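Local coordinates for protein piwi (Drosophila melanogaster, PDB 6KR6) that binds piRNAs and, in complex with them, represses transposable elements, directing transposon methylation and silencing, at residues A[396-408]-A[708-720]. Sequence-based numbering, arbitrary orientation.
Sequences NVTEVQGRIIGQQ and PPPGTIVDDVITL
Arg403 and Ile713 form the antiparallel hydrogen-bonded pair that joins strands 397-405 and 712-714. Arg403 N donates to Ile713 O over 3.0 Å, while the return bond from Ile713 N is weak. Two residues on along the strand, Ile405 N donates to Gly711 O at 2.7 Å.

Branched aliphatic residues make most of the apolar contacts on both faces. Ile405 and Ile713 slant across one another, their CD1 atoms 3.7 Å apart, with the Arg403 side chain alongside Ile713. On the opposite face Ile404 sends CD1 at about a right angle onto CG of Pro709, 3.7 Å away. Farther along, Val400 spreads its two methyls over three partners: CG1, anti to the backbone N (chi1 -174°), meets CG1 of Val714 at 3.6 Å and the Val717 side chain tip to tip, while CG2 packs on Ile718. At Gly402 the chain passes close to Ile713 O with no side chain between.

A type II turn from Pro709 to Thr712 brings Gly711 into position. Pro710, with phi near -57°, suits the second position of the turn, and Gly711, with phi 99°, takes at the third a conformation that calls for glycine. The turn's backbone bond, Thr712 N to Pro709 O, is weak; Thr712 OG1 adds a second bond to the same oxygen, at 2.6 Å. A valine here would probably leave that carbonyl without its hydroxyl partner and the turn less firmly held.

Gly711 and Thr712 together face Val729 in a G1 beta bulge; strand 712-714 pairs antiparallel with both 392-405 and 725-729 and lies between them. The other edge of 392-405 is bonded to strand 61-68, whose Leu66 touches Thr712. Helix 754-764 covers the isoleucine pair with Tyr762 and Gln758, the latter also accepting a hydrogen bond from Arg403 NH2.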
loop_
_atom_site.group_PDB
_atom_site.type_symbol
_atom_site.label_atom_id
_atom_site.label_comp_id
_atom_site.label_asym_id
_atom_site.label_seq_id
_atom_site.Cartn_x
_atom_site.Cartn_y
_atom_site.Cartn_z
ATOM N N ASN A 396 -26.888 10.503 -6.129
ATOM C CA ASN A 396 -26.889 9.135 -6.618
ATOM C C ASN A 396 -25.476 8.729 -7.026
ATOM O O ASN A 396 -24.694 9.547 -7.521
ATOM C CB ASN A 396 -27.839 8.995 -7.806
ATOM C CG ASN A 396 -27.911 10.259 -8.644
ATOM O OD1 ASN A 396 -27.973 11.366 -8.106
ATOM N ND2 ASN A 396 -27.897 10.103 -9.961
ATOM N N VAL A 397 -25.158 7.457 -6.816
ATOM C CA VAL A 397 -23.819 6.936 -7.069
ATOM C C VAL A 397 -23.701 6.534 -8.532
ATOM O O VAL A 397 -24.652 6.016 -9.129
ATOM C CB VAL A 397 -23.514 5.745 -6.143
ATOM C CG1 VAL A 397 -22.032 5.417 -6.174
ATOM C CG2 VAL A 397 -23.980 6.032 -4.726
ATOM N N THR A 398 -22.528 6.771 -9.113
ATOM C CA THR A 398 -22.246 6.332 -10.470
ATOM C C THR A 398 -21.911 4.845 -10.478
ATOM O O THR A 398 -21.379 4.304 -9.505
ATOM C CB THR A 398 -21.084 7.135 -11.061
ATOM O OG1 THR A 398 -21.210 8.510 -10.682
ATOM C CG2 THR A 398 -21.081 7.038 -12.579
ATOM N N GLU A 399 -22.240 4.181 -11.583
ATOM C CA GLU A 399 -21.942 2.768 -11.758
ATOM C C GLU A 399 -21.108 2.567 -13.017
ATOM O O GLU A 399 -21.247 3.302 -13.999
ATOM C CB GLU A 399 -23.223 1.925 -11.827
ATOM C CG GLU A 399 -24.156 2.270 -12.972
ATOM C CD GLU A 399 -25.417 1.432 -12.956
ATOM O OE1 GLU A 399 -25.764 0.903 -11.879
ATOM O OE2 GLU A 399 -26.058 1.297 -14.020
ATOM N N VAL A 400 -20.238 1.562 -12.974
ATOM C CA VAL A 400 -19.250 1.344 -14.025
ATOM C C VAL A 400 -19.528 0.029 -14.740
ATOM O O VAL A 400 -20.060 -0.925 -14.161
ATOM C CB VAL A 400 -17.811 1.364 -13.462
ATOM C CG1 VAL A 400 -16.788 1.276 -14.580
ATOM C CG2 VAL A 400 -17.580 2.621 -12.668
ATOM N N GLN A 401 -19.171 -0.006 -16.022
ATOM C CA GLN A 401 -19.136 -1.244 -16.785
ATOM C C GLN A 401 -17.825 -1.973 -16.515
ATOM O O GLN A 401 -16.752 -1.360 -16.497
ATOM C CB GLN A 401 -19.294 -0.958 -18.281
ATOM C CG GLN A 401 -18.173 -0.126 -18.921
ATOM C CD GLN A 401 -18.236 1.357 -18.579
ATOM O OE1 GLN A 401 -18.598 1.741 -17.466
ATOM N NE2 GLN A 401 -17.880 2.199 -19.543
ATOM N N GLY A 402 -17.913 -3.281 -16.284
ATOM C CA GLY A 402 -16.737 -4.090 -16.053
ATOM C C GLY A 402 -16.962 -5.480 -16.601
ATOM O O GLY A 402 -18.011 -5.775 -17.173
ATOM N N ARG A 403 -15.971 -6.347 -16.413
ATOM C CA ARG A 403 -16.071 -7.722 -16.873
ATOM C C ARG A 403 -15.426 -8.649 -15.853
ATOM O O ARG A 403 -14.475 -8.276 -15.161
ATOM C CB ARG A 403 -15.424 -7.898 -18.257
ATOM C CG ARG A 403 -14.181 -8.770 -18.279
ATOM C CD ARG A 403 -13.617 -8.883 -19.684
ATOM N NE ARG A 403 -12.841 -7.707 -20.063
ATOM C CZ ARG A 403 -11.514 -7.647 -20.013
ATOM N NH1 ARG A 403 -10.818 -8.697 -19.602
ATOM N NH2 ARG A 403 -10.884 -6.538 -20.375
ATOM N N ILE A 404 -15.965 -9.860 -15.761
ATOM C CA ILE A 404 -15.481 -10.889 -14.851
ATOM C C ILE A 404 -14.756 -11.940 -15.683
ATOM O O ILE A 404 -15.326 -12.491 -16.634
ATOM C CB ILE A 404 -16.628 -11.514 -14.043
ATOM C CG1 ILE A 404 -17.480 -10.418 -13.399
ATOM C CG2 ILE A 404 -16.085 -12.448 -12.978
ATOM C CD1 ILE A 404 -18.649 -10.950 -12.590
ATOM N N ILE A 405 -13.499 -12.206 -15.327
ATOM C CA ILE A 405 -12.704 -13.199 -16.037
ATOM C C ILE A 405 -13.239 -14.591 -15.732
ATOM O O ILE A 405 -13.668 -14.880 -14.606
ATOM C CB ILE A 405 -11.221 -13.077 -15.643
ATOM C CG1 ILE A 405 -10.721 -11.647 -15.851
ATOM C CG2 ILE A 405 -10.364 -14.047 -16.443
ATOM C CD1 ILE A 405 -10.522 -11.271 -17.297
ATOM N N GLY A 406 -13.224 -15.461 -16.739
ATOM C CA GLY A 406 -13.645 -16.831 -16.531
ATOM C C GLY A 406 -12.722 -17.576 -15.587
ATOM O O GLY A 406 -11.559 -17.221 -15.392
ATOM N N GLN A 407 -13.268 -18.632 -14.984
ATOM C CA GLN A 407 -12.496 -19.441 -14.051
ATOM C C GLN A 407 -11.296 -20.063 -14.752
ATOM O O GLN A 407 -11.376 -20.477 -15.911
ATOM C CB GLN A 407 -13.373 -20.539 -13.448
ATOM C CG GLN A 407 -14.588 -20.032 -12.696
ATOM C CD GLN A 407 -15.447 -21.160 -12.166
ATOM O OE1 GLN A 407 -16.578 -20.945 -11.729
ATOM N NE2 GLN A 407 -14.914 -22.375 -12.203
ATOM N N GLN A 408 -10.179 -20.127 -14.038
ATOM C CA GLN A 408 -8.949 -20.699 -14.560
ATOM C C GLN A 408 -8.778 -22.131 -14.063
ATOM O O GLN A 408 -9.348 -22.533 -13.045
ATOM C CB GLN A 408 -7.746 -19.845 -14.156
ATOM C CG GLN A 408 -7.835 -18.399 -14.620
ATOM C CD GLN A 408 -7.971 -18.276 -16.125
ATOM O OE1 GLN A 408 -7.032 -18.555 -16.870
ATOM N NE2 GLN A 408 -9.145 -17.857 -16.582
ATOM N N PRO A 708 -17.389 -7.921 -4.982
ATOM C CA PRO A 708 -17.350 -8.512 -6.317
ATOM C C PRO A 708 -16.673 -9.869 -6.288
ATOM O O PRO A 708 -15.782 -10.117 -5.457
ATOM C CB PRO A 708 -16.531 -7.496 -7.134
ATOM C CG PRO A 708 -16.508 -6.246 -6.308
ATOM C CD PRO A 708 -16.563 -6.706 -4.889
ATOM N N PRO A 709 -17.056 -10.780 -7.177
ATOM C CA PRO A 709 -16.433 -12.102 -7.199
ATOM C C PRO A 709 -15.030 -12.019 -7.767
ATOM O O PRO A 709 -14.697 -11.053 -8.469
ATOM C CB PRO A 709 -17.360 -12.907 -8.119
ATOM C CG PRO A 709 -17.889 -11.885 -9.067
ATOM C CD PRO A 709 -18.039 -10.614 -8.262
ATOM N N PRO A 710 -14.177 -13.001 -7.476
ATOM C CA PRO A 710 -12.833 -13.005 -8.065
ATOM C C PRO A 710 -12.894 -12.970 -9.584
ATOM O O PRO A 710 -13.747 -13.605 -10.207
ATOM C CB PRO A 710 -12.230 -14.319 -7.557
ATOM C CG PRO A 710 -12.965 -14.599 -6.294
ATOM C CD PRO A 710 -14.365 -14.109 -6.523
ATOM N N GLY A 711 -11.976 -12.210 -10.177
ATOM C CA GLY A 711 -11.900 -12.071 -11.616
ATOM C C GLY A 711 -12.545 -10.823 -12.179
ATOM O O GLY A 711 -12.512 -10.629 -13.399
ATOM N N THR A 712 -13.126 -9.974 -11.336
ATOM C CA THR A 712 -13.784 -8.767 -11.813
ATOM C C THR A 712 -12.750 -7.722 -12.209
ATOM O O THR A 712 -11.699 -7.595 -11.573
ATOM C CB THR A 712 -14.715 -8.207 -10.737
ATOM O OG1 THR A 712 -15.481 -9.273 -10.166
ATOM C CG2 THR A 712 -15.665 -7.187 -11.341
ATOM N N ILE A 713 -13.050 -6.969 -13.266
ATOM C CA ILE A 713 -12.097 -6.029 -13.848
ATOM C C ILE A 713 -12.824 -4.758 -14.262
ATOM O O ILE A 713 -13.855 -4.816 -14.941
ATOM C CB ILE A 713 -11.361 -6.642 -15.056
ATOM C CG1 ILE A 713 -10.332 -7.668 -14.579
ATOM C CG2 ILE A 713 -10.699 -5.559 -15.898
ATOM C CD1 ILE A 713 -9.440 -8.186 -15.668
ATOM N N VAL A 714 -12.282 -3.613 -13.857
ATOM C CA VAL A 714 -12.707 -2.303 -14.338
ATOM C C VAL A 714 -11.551 -1.722 -15.142
ATOM O O VAL A 714 -10.444 -1.564 -14.614
ATOM C CB VAL A 714 -13.092 -1.370 -13.179
ATOM C CG1 VAL A 714 -13.522 -0.013 -13.714
ATOM C CG2 VAL A 714 -14.186 -1.992 -12.328
ATOM N N ASP A 715 -11.794 -1.410 -16.415
ATOM C CA ASP A 715 -10.744 -0.883 -17.285
ATOM C C ASP A 715 -11.177 0.450 -17.886
ATOM O O ASP A 715 -12.141 0.510 -18.657
ATOM C CB ASP A 715 -10.361 -1.887 -18.381
ATOM C CG ASP A 715 -11.508 -2.212 -19.319
ATOM O OD1 ASP A 715 -12.646 -2.394 -18.838
ATOM O OD2 ASP A 715 -11.266 -2.283 -20.544
ATOM N N ASP A 716 -10.473 1.518 -17.500
ATOM C CA ASP A 716 -10.511 2.812 -18.187
ATOM C C ASP A 716 -11.891 3.470 -18.129
ATOM O O ASP A 716 -12.465 3.853 -19.153
ATOM C CB ASP A 716 -10.024 2.671 -19.631
ATOM C CG ASP A 716 -8.517 2.518 -19.723
ATOM O OD1 ASP A 716 -7.798 3.289 -19.051
ATOM O OD2 ASP A 716 -8.050 1.625 -20.461
ATOM N N VAL A 717 -12.418 3.618 -16.913
ATOM C CA VAL A 717 -13.589 4.457 -16.671
ATOM C C VAL A 717 -13.338 5.287 -15.419
ATOM O O VAL A 717 -13.341 6.522 -15.468
ATOM C CB VAL A 717 -14.884 3.634 -16.531
ATOM C CG1 VAL A 717 -16.068 4.565 -16.316
ATOM C CG2 VAL A 717 -15.112 2.765 -17.760
ATOM N N ILE A 718 -13.124 4.614 -14.281
ATOM C CA ILE A 718 -12.715 5.303 -13.060
ATOM C C ILE A 718 -11.205 5.375 -12.917
ATOM O O ILE A 718 -10.710 5.934 -11.930
ATOM C CB ILE A 718 -13.280 4.633 -11.790
ATOM C CG1 ILE A 718 -14.073 3.376 -12.147
ATOM C CG2 ILE A 718 -14.119 5.622 -10.994
ATOM C CD1 ILE A 718 -14.321 2.466 -10.964
ATOM N N THR A 719 -10.458 4.816 -13.861
ATOM C CA THR A 719 -9.009 4.839 -13.791
ATOM C C THR A 719 -8.482 6.221 -14.171
ATOM O O THR A 719 -9.214 7.089 -14.653
ATOM C CB THR A 719 -8.415 3.769 -14.703
ATOM O OG1 THR A 719 -9.472 2.961 -15.235
ATOM C CG2 THR A 719 -7.473 2.881 -13.920
ATOM N N LEU A 720 -7.190 6.421 -13.941
ATOM C CA LEU A 720 -6.574 7.691 -14.286
ATOM C C LEU A 720 -6.497 7.834 -15.805
ATOM O O LEU A 720 -6.243 6.853 -16.512
ATOM C CB LEU A 720 -5.181 7.803 -13.670
ATOM C CG LEU A 720 -5.086 8.339 -12.236
ATOM C CD1 LEU A 720 -5.627 9.758 -12.156
ATOM C CD2 LEU A 720 -5.805 7.436 -11.241
#